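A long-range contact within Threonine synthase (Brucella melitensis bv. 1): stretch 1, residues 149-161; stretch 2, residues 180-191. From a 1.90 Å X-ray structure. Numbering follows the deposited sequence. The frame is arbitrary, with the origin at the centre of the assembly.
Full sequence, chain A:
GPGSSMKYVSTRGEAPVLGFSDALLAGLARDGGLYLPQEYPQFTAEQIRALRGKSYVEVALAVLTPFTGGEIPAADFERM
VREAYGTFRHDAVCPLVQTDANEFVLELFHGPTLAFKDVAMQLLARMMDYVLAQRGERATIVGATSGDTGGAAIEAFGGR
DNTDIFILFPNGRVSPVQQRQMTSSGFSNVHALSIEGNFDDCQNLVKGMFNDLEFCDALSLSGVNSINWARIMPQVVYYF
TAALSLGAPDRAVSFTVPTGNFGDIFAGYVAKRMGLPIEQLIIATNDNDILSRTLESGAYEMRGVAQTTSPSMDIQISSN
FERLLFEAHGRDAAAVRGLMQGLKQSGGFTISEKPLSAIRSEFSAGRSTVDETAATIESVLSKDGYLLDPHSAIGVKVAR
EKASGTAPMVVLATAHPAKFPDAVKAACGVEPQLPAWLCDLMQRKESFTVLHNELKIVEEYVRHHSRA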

# COMPACT_ATOMS: atom_id res chain seq x y z
N THR A 149 -5.62 -1.18 8.07
CA THR A 149 -6.10 -0.72 6.77
C THR A 149 -7.41 0.07 6.87
O THR A 149 -7.58 1.08 6.18
CB THR A 149 -6.24 -1.88 5.78
OG1 THR A 149 -4.99 -2.57 5.74
CG2 THR A 149 -6.55 -1.36 4.35
N GLY A 150 -8.31 -0.38 7.73
CA GLY A 150 -9.60 0.30 7.92
C GLY A 150 -9.43 1.74 8.36
O GLY A 150 -10.12 2.63 7.88
N GLY A 151 -8.48 1.97 9.27
CA GLY A 151 -8.15 3.31 9.68
C GLY A 151 -7.69 4.22 8.55
O GLY A 151 -8.21 5.35 8.37
N ALA A 152 -6.74 3.71 7.78
CA ALA A 152 -6.23 4.44 6.63
C ALA A 152 -7.34 4.75 5.66
O ALA A 152 -7.42 5.84 5.15
CB ALA A 152 -5.14 3.63 5.95
N ALA A 153 -8.21 3.78 5.43
CA ALA A 153 -9.32 3.97 4.48
C ALA A 153 -10.32 5.02 4.99
O ALA A 153 -10.75 5.90 4.23
CB ALA A 153 -10.06 2.63 4.21
N ILE A 154 -10.69 4.91 6.26
CA ILE A 154 -11.66 5.83 6.86
C ILE A 154 -11.15 7.26 6.94
O ILE A 154 -11.90 8.22 6.68
CB ILE A 154 -12.08 5.30 8.23
CG1 ILE A 154 -13.19 4.27 8.05
CG2 ILE A 154 -12.52 6.43 9.17
CD1 ILE A 154 -13.43 3.44 9.30
N GLU A 155 -9.87 7.43 7.25
CA GLU A 155 -9.28 8.76 7.23
C GLU A 155 -9.14 9.38 5.84
O GLU A 155 -9.06 10.61 5.73
CB GLU A 155 -7.93 8.80 7.97
CG GLU A 155 -8.09 8.92 9.47
CD GLU A 155 -8.67 10.27 9.91
OE1 GLU A 155 -8.30 11.32 9.39
OE2 GLU A 155 -9.50 10.27 10.80
N ALA A 156 -9.09 8.55 4.81
CA ALA A 156 -9.00 9.02 3.42
C ALA A 156 -10.39 9.35 2.85
O ALA A 156 -10.57 10.38 2.21
CB ALA A 156 -8.31 7.97 2.55
N PHE A 157 -11.38 8.50 3.14
CA PHE A 157 -12.72 8.64 2.54
C PHE A 157 -13.69 9.45 3.39
O PHE A 157 -14.68 9.95 2.87
CB PHE A 157 -13.33 7.28 2.21
CG PHE A 157 -12.76 6.65 0.98
CD1 PHE A 157 -13.24 6.99 -0.27
CD2 PHE A 157 -11.75 5.71 1.06
CE1 PHE A 157 -12.75 6.42 -1.42
CE2 PHE A 157 -11.26 5.11 -0.09
CZ PHE A 157 -11.76 5.46 -1.33
N GLY A 158 -13.37 9.59 4.67
CA GLY A 158 -14.10 10.46 5.58
C GLY A 158 -14.23 11.86 4.98
O GLY A 158 -13.24 12.54 4.64
N GLY A 159 -15.46 12.29 4.78
CA GLY A 159 -15.67 13.65 4.34
C GLY A 159 -15.56 13.84 2.86
O GLY A 159 -15.69 14.97 2.41
N ARG A 160 -15.39 12.77 2.08
CA ARG A 160 -15.49 12.90 0.64
C ARG A 160 -16.99 13.14 0.30
O ARG A 160 -17.89 12.77 1.09
CB ARG A 160 -14.90 11.69 -0.11
CG ARG A 160 -13.44 11.35 0.21
CD ARG A 160 -12.41 12.27 -0.41
NE ARG A 160 -12.43 13.62 0.15
CZ ARG A 160 -11.82 14.00 1.28
NH1 ARG A 160 -11.92 15.26 1.66
NH2 ARG A 160 -11.10 13.14 2.03
N ASP A 161 -17.25 13.76 -0.84
CA ASP A 161 -18.60 14.12 -1.21
C ASP A 161 -19.41 12.95 -1.80
O ASP A 161 -20.60 12.84 -1.55
CB ASP A 161 -18.58 15.30 -2.20
CG ASP A 161 -17.85 16.55 -1.65
OD1 ASP A 161 -17.83 16.78 -0.41
OD2 ASP A 161 -17.30 17.32 -2.47
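Stretch 2 (180-191) RQMTSSGFSNVH

Stretch 2 follows stretch 1 in the same sense, with Met182 beside Gly151 (CA to CA 4.6 Å), Ser185 beside Glu155 (CA to CA 6.9 Å) and Phe187 beside Gly158 (CA to CA 5.4 Å). It enters as the last turn of a helix, leaves helical angles at Ser184, passes Gly186 with positive phi (79°/1°), makes a type I turn from Phe187 to Val190 and ends in the start of a strand at Val190 and His191. Stretch 1 is helical through Phe157, then closes in a type II turn from Phe157 to Arg160.

At the start of the contact, Met182 (chi1 m, chi2 t, chi3 m) lays its side chain along the glycine backbone, CG lying 3.4 Å from N of Gly151 and 3.7 Å from C of Gly150. The close fit depends on a bare backbone at Gly150, where a CB would fall 2.7 Å from SD of Met182; at Gly151 there would be room for one. One turn on, Ile154 points toward stretch 2. With chi1 m and chi2 t, its CD1 reaches CB of Met182 at 3.8 Å and O of Met182 at 3.5 Å, and CG2 meets CG1 of Val190 at 3.7 Å and CB of Ser185 at 3.9 Å. The side chain as a whole fills the space between the helix end and the strand start, with both branches near CG1 of Val190. The CA-to-CB bond of Glu155 points sideways to stretch 2, but with chi1 m and chi2 m its end comes nearer, OE2 lying 3.7 Å from CB of Ser185. Ser185, chi1 p, places OG to accept from N of Phe187 at 3.3 Å, bracing the bend through Gly186.

Phe187, chi1 m, points toward stretch 1 and lays one ring face over the Gly158-Gly159 backbone: CD2 is 3.4 Å from CA of Gly158, and CD1 is 3.6 Å from N of Gly159. A CB on Gly158 would lie 2.2 Å from CD2 of Phe187. A CB on Gly159 would lie 3.0 Å from CE1 of Phe187; the backbone angles of Gly159 (84°/5°) call for glycine in any case. Beside the ring, Val190, chi1 t, sets CG2 3.6 Å from CA of Gly158.

Asn189, chi1 p with chi2 at -41°, provides the polar link. Its amide faces the turn that ends the helix, so that ND2 donates to O of Phe157 at 2.9 Å (170°) and OD1 accepts from N of Gly159 at 2.8 Å (176°). Both bonds are nearly straight. The same O of Phe157 accepts N of Arg160 at 3.0 Å, while Arg160 folds back over the preceding helix, NH2 donating to O of Ala156 at 2.8 Å.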

# COMPACT_ATOMS: atom_id res chain seq x y z
N ARG A 180 -9.69 3.16 17.63
CA ARG A 180 -10.04 4.56 17.79
C ARG A 180 -9.89 5.33 16.49
O ARG A 180 -10.70 6.18 16.19
CB ARG A 180 -9.21 5.19 18.89
CG ARG A 180 -9.58 4.66 20.26
CD ARG A 180 -9.05 5.54 21.36
NE ARG A 180 -10.15 6.18 22.10
CZ ARG A 180 -10.80 5.62 23.12
NH1 ARG A 180 -11.79 6.28 23.72
NH2 ARG A 180 -10.48 4.41 23.57
N GLN A 181 -8.87 5.01 15.69
CA GLN A 181 -8.71 5.66 14.40
C GLN A 181 -9.86 5.36 13.43
O GLN A 181 -10.20 6.18 12.58
CB GLN A 181 -7.34 5.34 13.78
CG GLN A 181 -6.21 6.00 14.59
CD GLN A 181 -5.04 6.51 13.77
OE1 GLN A 181 -4.15 5.73 13.41
NE2 GLN A 181 -4.97 7.86 13.56
N MET A 182 -10.47 4.19 13.56
CA MET A 182 -11.62 3.89 12.71
C MET A 182 -12.90 4.55 13.20
O MET A 182 -13.78 4.92 12.40
CB MET A 182 -11.85 2.37 12.62
CG MET A 182 -10.80 1.66 11.80
SD MET A 182 -11.39 -0.02 11.46
CE MET A 182 -10.92 -0.78 13.01
N THR A 183 -13.03 4.69 14.52
CA THR A 183 -14.34 4.96 15.11
C THR A 183 -14.51 6.38 15.65
O THR A 183 -15.59 6.74 16.04
CB THR A 183 -14.62 3.98 16.25
OG1 THR A 183 -13.75 4.29 17.35
CG2 THR A 183 -14.41 2.52 15.76
N SER A 184 -13.44 7.18 15.68
CA SER A 184 -13.50 8.53 16.23
C SER A 184 -13.19 9.64 15.21
O SER A 184 -12.79 10.74 15.58
CB SER A 184 -12.56 8.67 17.42
OG SER A 184 -11.20 8.75 17.00
N SER A 185 -13.42 9.36 13.93
CA SER A 185 -13.04 10.28 12.85
C SER A 185 -14.00 11.43 12.77
O SER A 185 -13.70 12.47 12.16
CB SER A 185 -13.07 9.55 11.52
OG SER A 185 -14.40 9.41 11.07
N GLY A 186 -15.20 11.22 13.28
CA GLY A 186 -16.19 12.28 13.33
C GLY A 186 -16.93 12.55 12.03
O GLY A 186 -17.78 13.44 11.99
N PHE A 187 -16.62 11.81 10.97
CA PHE A 187 -17.25 12.08 9.68
C PHE A 187 -18.58 11.38 9.53
O PHE A 187 -18.71 10.21 9.89
CB PHE A 187 -16.32 11.62 8.55
CG PHE A 187 -15.07 12.43 8.43
CD1 PHE A 187 -15.12 13.77 8.08
CD2 PHE A 187 -13.82 11.84 8.63
CE1 PHE A 187 -13.96 14.51 7.92
CE2 PHE A 187 -12.64 12.59 8.49
CZ PHE A 187 -12.72 13.93 8.14
N SER A 188 -19.56 12.07 8.94
CA SER A 188 -20.92 11.54 8.80
C SER A 188 -21.06 10.43 7.73
O SER A 188 -21.99 9.63 7.78
CB SER A 188 -21.89 12.68 8.50
OG SER A 188 -21.50 13.34 7.30
N ASN A 189 -20.12 10.35 6.80
CA ASN A 189 -20.16 9.33 5.75
C ASN A 189 -19.33 8.10 6.05
O ASN A 189 -19.07 7.31 5.13
CB ASN A 189 -19.73 9.91 4.39
CG ASN A 189 -18.24 10.19 4.31
OD1 ASN A 189 -17.66 10.68 5.28
ND2 ASN A 189 -17.61 9.86 3.15
N VAL A 190 -18.91 7.96 7.30
CA VAL A 190 -18.11 6.87 7.78
C VAL A 190 -18.96 6.01 8.72
O VAL A 190 -19.66 6.54 9.59
CB VAL A 190 -16.87 7.36 8.55
CG1 VAL A 190 -16.22 6.17 9.31
CG2 VAL A 190 -15.88 8.01 7.59
N HIS A 191 -18.90 4.70 8.50
CA HIS A 191 -19.64 3.71 9.29
C HIS A 191 -18.75 2.58 9.71
O HIS A 191 -18.33 1.77 8.91
CB HIS A 191 -20.84 3.21 8.48
CG HIS A 191 -21.72 4.34 7.99
ND1 HIS A 191 -22.78 4.78 8.68
CD2 HIS A 191 -21.62 5.14 6.86
CE1 HIS A 191 -23.35 5.81 8.02
NE2 HIS A 191 -22.63 6.03 6.91